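Local coordinates for protein CyaB (Pseudomonas aeruginosa, PDB 3R5G) that converts ATP to cyclic AMP as an adenylyl cyclase, its class III catalytic domain working as a pair of identical copies, at the interface of chains A and B. Numbering follows the deposited sequence. Chains: chain A/B, CyaB.

Contact 1: the interface of chains A and B. Residues chain A 7, 120, 136-138, 140; chain B 21, 24-25.
Here helix 20-24 of chain B and the residue just after it meet the start of helix 137-148 of chain A, in a class III cyclase homodimer whose active sites lie between the two chains. The tight part is built on B:Glu25 and B:Thr21. The carboxylate of B:Glu25, on a chain bent at chi2 (-63°), sets OE2 2.9 Å from the backbone N of A:Arg137, which approaches from above the carboxylate plane. A helix N-terminus in this position would be expected to stabilise the ionised acid. Beside it, B:Thr21 points its methyl CG2 at A:Arg137 CA (3.6 Å), while its hydroxyl OG1 meets A:Asn140 tip to tip. A:Asn140 ND2 donates to B:Thr21 OG1 at 2.9 Å, with the acceptor near the amide plane. By family position A:Asn140 is the transition-state asparagine, so this bond could help orient its amide. B:Ser24 OG takes the crowded position between backbone N and carbonyl carbon (chi1 73°) and turns back to B:Thr21 O on a lone pair, bracing the short helix next to A:Gly136 CA.

The other side is looser and watery. Water 1 links B:Glu25 OE2 to the backbone N of A:Glu138, and water 2 connects the A:Thr120 hydroxyl with B:Ser24 O. A:Arg7 arrives at about a right angle, its guanidinium presenting an edge, but NH2 stays 3.8 Å from B:Glu25 OE1, a long salt bridge. The A:Arg137 side chain, CG anti to the backbone N (chi1 -176°), bends at chi3; NE stays 5.1 Å from B:Glu25 OE1, opposite charges near but not in contact. Water 1 lies 2.6 Å from B:Glu25 OE2.

Contact 2: the interface of chains A and B. Residues chain A 5, 120, 123-125, 130, 135; chain B 20, 29, 32-33, 36-37.
A:Ile135 CD1 is the apolar centre of this class III cyclase dimer contact, where helix 29-50 of chain B packs on strands 118-124 and 129-135 of chain A. CG1 of A:Ile135 sits in the crowded position (chi1 64°) and the chain then runs straight, so CD1 reaches tip to tip to B:Leu32 CD2 at 3.7 Å. CD2 of B:Leu36 and the CE2-CZ end of the B:Phe20 ring meet the same methyl at about 4.0 Å. A:Thr120 brings its CG2 and OG1 up obliquely to B:Leu32 CD2.

Next outward is A:Phe124. B:Leu36 crosses it at about a right angle, putting CD2 3.8 Å from ring atom CD2, while B:Thr33 CA and B:Asn37 OD1 lie in the ring plane at its edge.

On the polar rim, the A:Thr5 and B:Thr33 hydroxyls meet tip to tip, OG1 to OG1, at 2.7 Å. B:Thr33 OG1 donates to B:Ala29 O in its own helix, which fixes its rotation and probably makes it the acceptor from A:Thr5. At the far end B:Asn37 reads the backbone on either side of A:Phe124. Its ND2 donates to a lone pair of A:Asn123 O (3.2 Å, 164° at H), and its OD1 accepts from A:Gly125 N at 2.9 Å, the donor 60° out of the carbonyl plane. Gripped at both polar atoms, the amide has little freedom to flip, and A:Met130 comes across it with CE 3.3 Å from ND2.

Contact 1: the interface of chains A and B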
# COMPACT_ATOMS: atom_id res chain seq x y z
N ARG A 7 4.60 -9.69 -19.06
CA ARG A 7 3.17 -9.85 -18.67
C ARG A 7 3.01 -11.32 -18.42
O ARG A 7 3.30 -12.11 -19.30
CB ARG A 7 2.25 -9.46 -19.81
CG ARG A 7 0.82 -9.24 -19.36
CD ARG A 7 0.30 -7.88 -19.81
NE ARG A 7 -1.14 -7.79 -19.58
CZ ARG A 7 -2.00 -8.70 -20.03
NH1 ARG A 7 -1.55 -9.73 -20.74
NH2 ARG A 7 -3.32 -8.58 -19.78
N THR A 120 1.85 -7.33 -14.87
CA THR A 120 3.16 -6.89 -15.44
C THR A 120 4.19 -6.98 -14.34
O THR A 120 4.04 -6.39 -13.22
CB THR A 120 3.07 -5.46 -15.96
OG1 THR A 120 2.00 -5.37 -16.91
CG2 THR A 120 4.42 -4.97 -16.48
N GLY A 136 -0.70 -3.79 -12.08
CA GLY A 136 -1.76 -4.09 -12.99
C GLY A 136 -3.08 -4.17 -12.26
O GLY A 136 -3.13 -4.22 -10.98
N ARG A 137 -4.16 -4.08 -13.02
CA ARG A 137 -5.52 -4.25 -12.46
C ARG A 137 -5.71 -5.48 -11.59
O ARG A 137 -6.44 -5.43 -10.61
CB ARG A 137 -6.53 -4.20 -13.62
CG ARG A 137 -7.97 -4.26 -13.29
CD ARG A 137 -8.76 -4.05 -14.65
NE ARG A 137 -8.79 -5.21 -15.55
CZ ARG A 137 -9.89 -5.62 -16.21
NH1 ARG A 137 -11.07 -4.99 -16.05
NH2 ARG A 137 -9.84 -6.69 -17.02
N GLU A 138 -5.06 -6.58 -11.96
CA GLU A 138 -5.22 -7.86 -11.27
C GLU A 138 -4.48 -7.82 -9.95
O GLU A 138 -4.90 -8.43 -8.94
CB GLU A 138 -4.71 -8.99 -12.15
CG GLU A 138 -5.49 -9.19 -13.49
CD GLU A 138 -6.91 -9.64 -13.41
OE1 GLU A 138 -7.46 -9.93 -12.39
OE2 GLU A 138 -7.56 -9.61 -14.49
N ASN A 140 -4.29 -4.90 -8.24
CA ASN A 140 -5.15 -4.05 -7.45
C ASN A 140 -6.38 -4.84 -7.01
O ASN A 140 -6.81 -4.59 -5.88
CB ASN A 140 -5.66 -2.91 -8.33
CG ASN A 140 -4.57 -1.94 -8.68
OD1 ASN A 140 -3.41 -2.08 -8.22
ND2 ASN A 140 -4.91 -0.97 -9.49
N THR B 21 -3.58 2.77 -13.67
CA THR B 21 -3.89 1.33 -13.74
C THR B 21 -4.44 0.94 -15.12
O THR B 21 -4.06 -0.08 -15.66
CB THR B 21 -4.77 0.86 -12.62
OG1 THR B 21 -4.08 1.13 -11.38
CG2 THR B 21 -5.00 -0.66 -12.85
N SER B 24 -1.71 0.76 -17.53
CA SER B 24 -0.86 -0.44 -17.40
C SER B 24 -1.43 -1.67 -18.11
O SER B 24 -0.70 -2.65 -18.32
CB SER B 24 -0.61 -0.77 -15.93
OG SER B 24 -1.77 -1.31 -15.31
N GLU B 25 -2.72 -1.62 -18.42
CA GLU B 25 -3.41 -2.68 -19.17
C GLU B 25 -3.42 -2.42 -20.71
O GLU B 25 -4.13 -3.12 -21.43
CB GLU B 25 -4.84 -2.88 -18.65
CG GLU B 25 -4.89 -3.27 -17.14
CD GLU B 25 -4.21 -4.61 -16.84
OE1 GLU B 25 -4.23 -5.49 -17.71
OE2 GLU B 25 -3.61 -4.74 -15.75
O HOH W 1 -3.13 -6.77 -14.14
O HOH W 2 -0.25 -4.53 -16.18

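Contact 2: the interface of chains A and B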
# COMPACT_ATOMS: atom_id res chain seq x y z
N THR A 5 11.09 -6.42 -18.09
CA THR A 5 9.61 -6.50 -17.77
C THR A 5 8.70 -7.41 -18.65
O THR A 5 8.67 -7.28 -19.88
CB THR A 5 9.03 -5.03 -17.78
OG1 THR A 5 9.89 -4.20 -17.00
CG2 THR A 5 7.59 -5.02 -17.23
N THR A 120 1.85 -7.33 -14.87
CA THR A 120 3.16 -6.89 -15.44
C THR A 120 4.19 -6.98 -14.34
O THR A 120 4.04 -6.39 -13.22
CB THR A 120 3.07 -5.46 -15.96
OG1 THR A 120 2.00 -5.37 -16.91
CG2 THR A 120 4.42 -4.97 -16.48
N ASN A 123 11.38 -4.48 -13.09
CA ASN A 123 12.06 -3.67 -12.15
C ASN A 123 11.56 -2.24 -12.28
O ASN A 123 11.66 -1.63 -13.36
CB ASN A 123 13.60 -3.69 -12.39
CG ASN A 123 14.15 -5.05 -12.21
OD1 ASN A 123 14.14 -5.59 -11.09
ND2 ASN A 123 14.62 -5.65 -13.30
N PHE A 124 10.99 -1.75 -11.17
CA PHE A 124 10.34 -0.42 -11.18
C PHE A 124 10.91 0.43 -10.10
O PHE A 124 11.28 -0.03 -9.05
CB PHE A 124 8.85 -0.58 -10.96
CG PHE A 124 8.18 -1.41 -11.98
CD1 PHE A 124 7.55 -2.58 -11.62
CD2 PHE A 124 8.22 -1.05 -13.33
CE1 PHE A 124 6.92 -3.36 -12.56
CE2 PHE A 124 7.56 -1.82 -14.29
CZ PHE A 124 6.91 -3.00 -13.90
N GLY A 125 11.05 1.76 -10.35
CA GLY A 125 11.52 2.65 -9.38
C GLY A 125 12.37 3.82 -9.92
O GLY A 125 12.36 4.06 -11.13
N MET A 130 15.22 1.04 -6.68
CA MET A 130 14.64 0.17 -7.66
C MET A 130 14.18 -1.16 -7.00
O MET A 130 14.86 -1.71 -6.11
CB MET A 130 15.75 -0.14 -8.66
CG MET A 130 15.26 -0.31 -10.03
SD MET A 130 14.84 1.33 -10.75
CE MET A 130 14.27 0.56 -12.25
N ILE A 135 2.67 -4.94 -11.14
CA ILE A 135 1.60 -3.93 -11.22
C ILE A 135 0.49 -4.41 -12.16
O ILE A 135 0.68 -5.30 -13.02
CB ILE A 135 2.20 -2.59 -11.72
CG1 ILE A 135 2.74 -2.74 -13.15
CG2 ILE A 135 3.22 -2.03 -10.81
CD1 ILE A 135 3.33 -1.36 -13.78
N PHE B 20 -3.43 5.58 -14.12
CA PHE B 20 -2.29 4.70 -14.37
C PHE B 20 -2.66 3.23 -14.50
O PHE B 20 -2.13 2.53 -15.31
CB PHE B 20 -1.23 4.81 -13.26
CG PHE B 20 -0.03 4.02 -13.53
CD1 PHE B 20 0.88 4.46 -14.44
CD2 PHE B 20 0.17 2.79 -12.89
CE1 PHE B 20 2.00 3.70 -14.74
CE2 PHE B 20 1.27 2.04 -13.15
CZ PHE B 20 2.21 2.49 -14.06
N ALA B 29 4.91 -3.49 -22.19
CA ALA B 29 5.59 -3.55 -20.90
C ALA B 29 6.83 -2.64 -20.85
O ALA B 29 7.14 -2.06 -19.80
CB ALA B 29 5.95 -4.99 -20.52
N LEU B 32 5.64 1.04 -20.68
CA LEU B 32 5.11 1.18 -19.28
C LEU B 32 6.22 1.32 -18.23
O LEU B 32 6.15 2.23 -17.38
CB LEU B 32 4.15 0.03 -18.98
CG LEU B 32 3.52 -0.04 -17.57
CD1 LEU B 32 2.64 1.18 -17.31
CD2 LEU B 32 2.69 -1.34 -17.40
N THR B 33 7.23 0.44 -18.27
CA THR B 33 8.36 0.50 -17.44
C THR B 33 9.07 1.85 -17.55
O THR B 33 9.39 2.47 -16.53
CB THR B 33 9.36 -0.67 -17.76
OG1 THR B 33 8.69 -1.88 -17.48
CG2 THR B 33 10.59 -0.59 -16.93
N LEU B 36 6.61 4.64 -16.05
CA LEU B 36 6.59 4.61 -14.56
C LEU B 36 7.96 5.02 -13.97
O LEU B 36 8.05 5.74 -12.93
CB LEU B 36 6.19 3.22 -14.04
CG LEU B 36 6.19 2.96 -12.53
CD1 LEU B 36 5.23 4.01 -11.85
CD2 LEU B 36 5.66 1.53 -12.25
N ASN B 37 9.12 4.46 -14.45
CA ASN B 37 10.36 4.76 -13.85
C ASN B 37 10.77 6.25 -14.00
O ASN B 37 11.39 6.79 -13.08
CB ASN B 37 11.48 3.78 -14.36
CG ASN B 37 11.25 2.35 -13.91
OD1 ASN B 37 10.38 2.09 -13.14
ND2 ASN B 37 11.96 1.39 -14.51

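Contacts 1 and 2 are neighbouring patches of one interface, their C-alpha centres about 10 Å apart. A:Thr120 on strand 118-124 belongs to both, and the chain A side passes directly from strand 129-135 in contact 2 to A:Gly136 and helix 137-148 in contact 1. On chain B, helix 20-24 serves both, and helix 29-50 follows shortly after. Contact 2 supplies the more apolar, larger surface and contact 1 the water-linked part. The two-fold repeats both with the chains exchanged, so movement between the subunits would probably be felt at both, including near the catalytic asparagine.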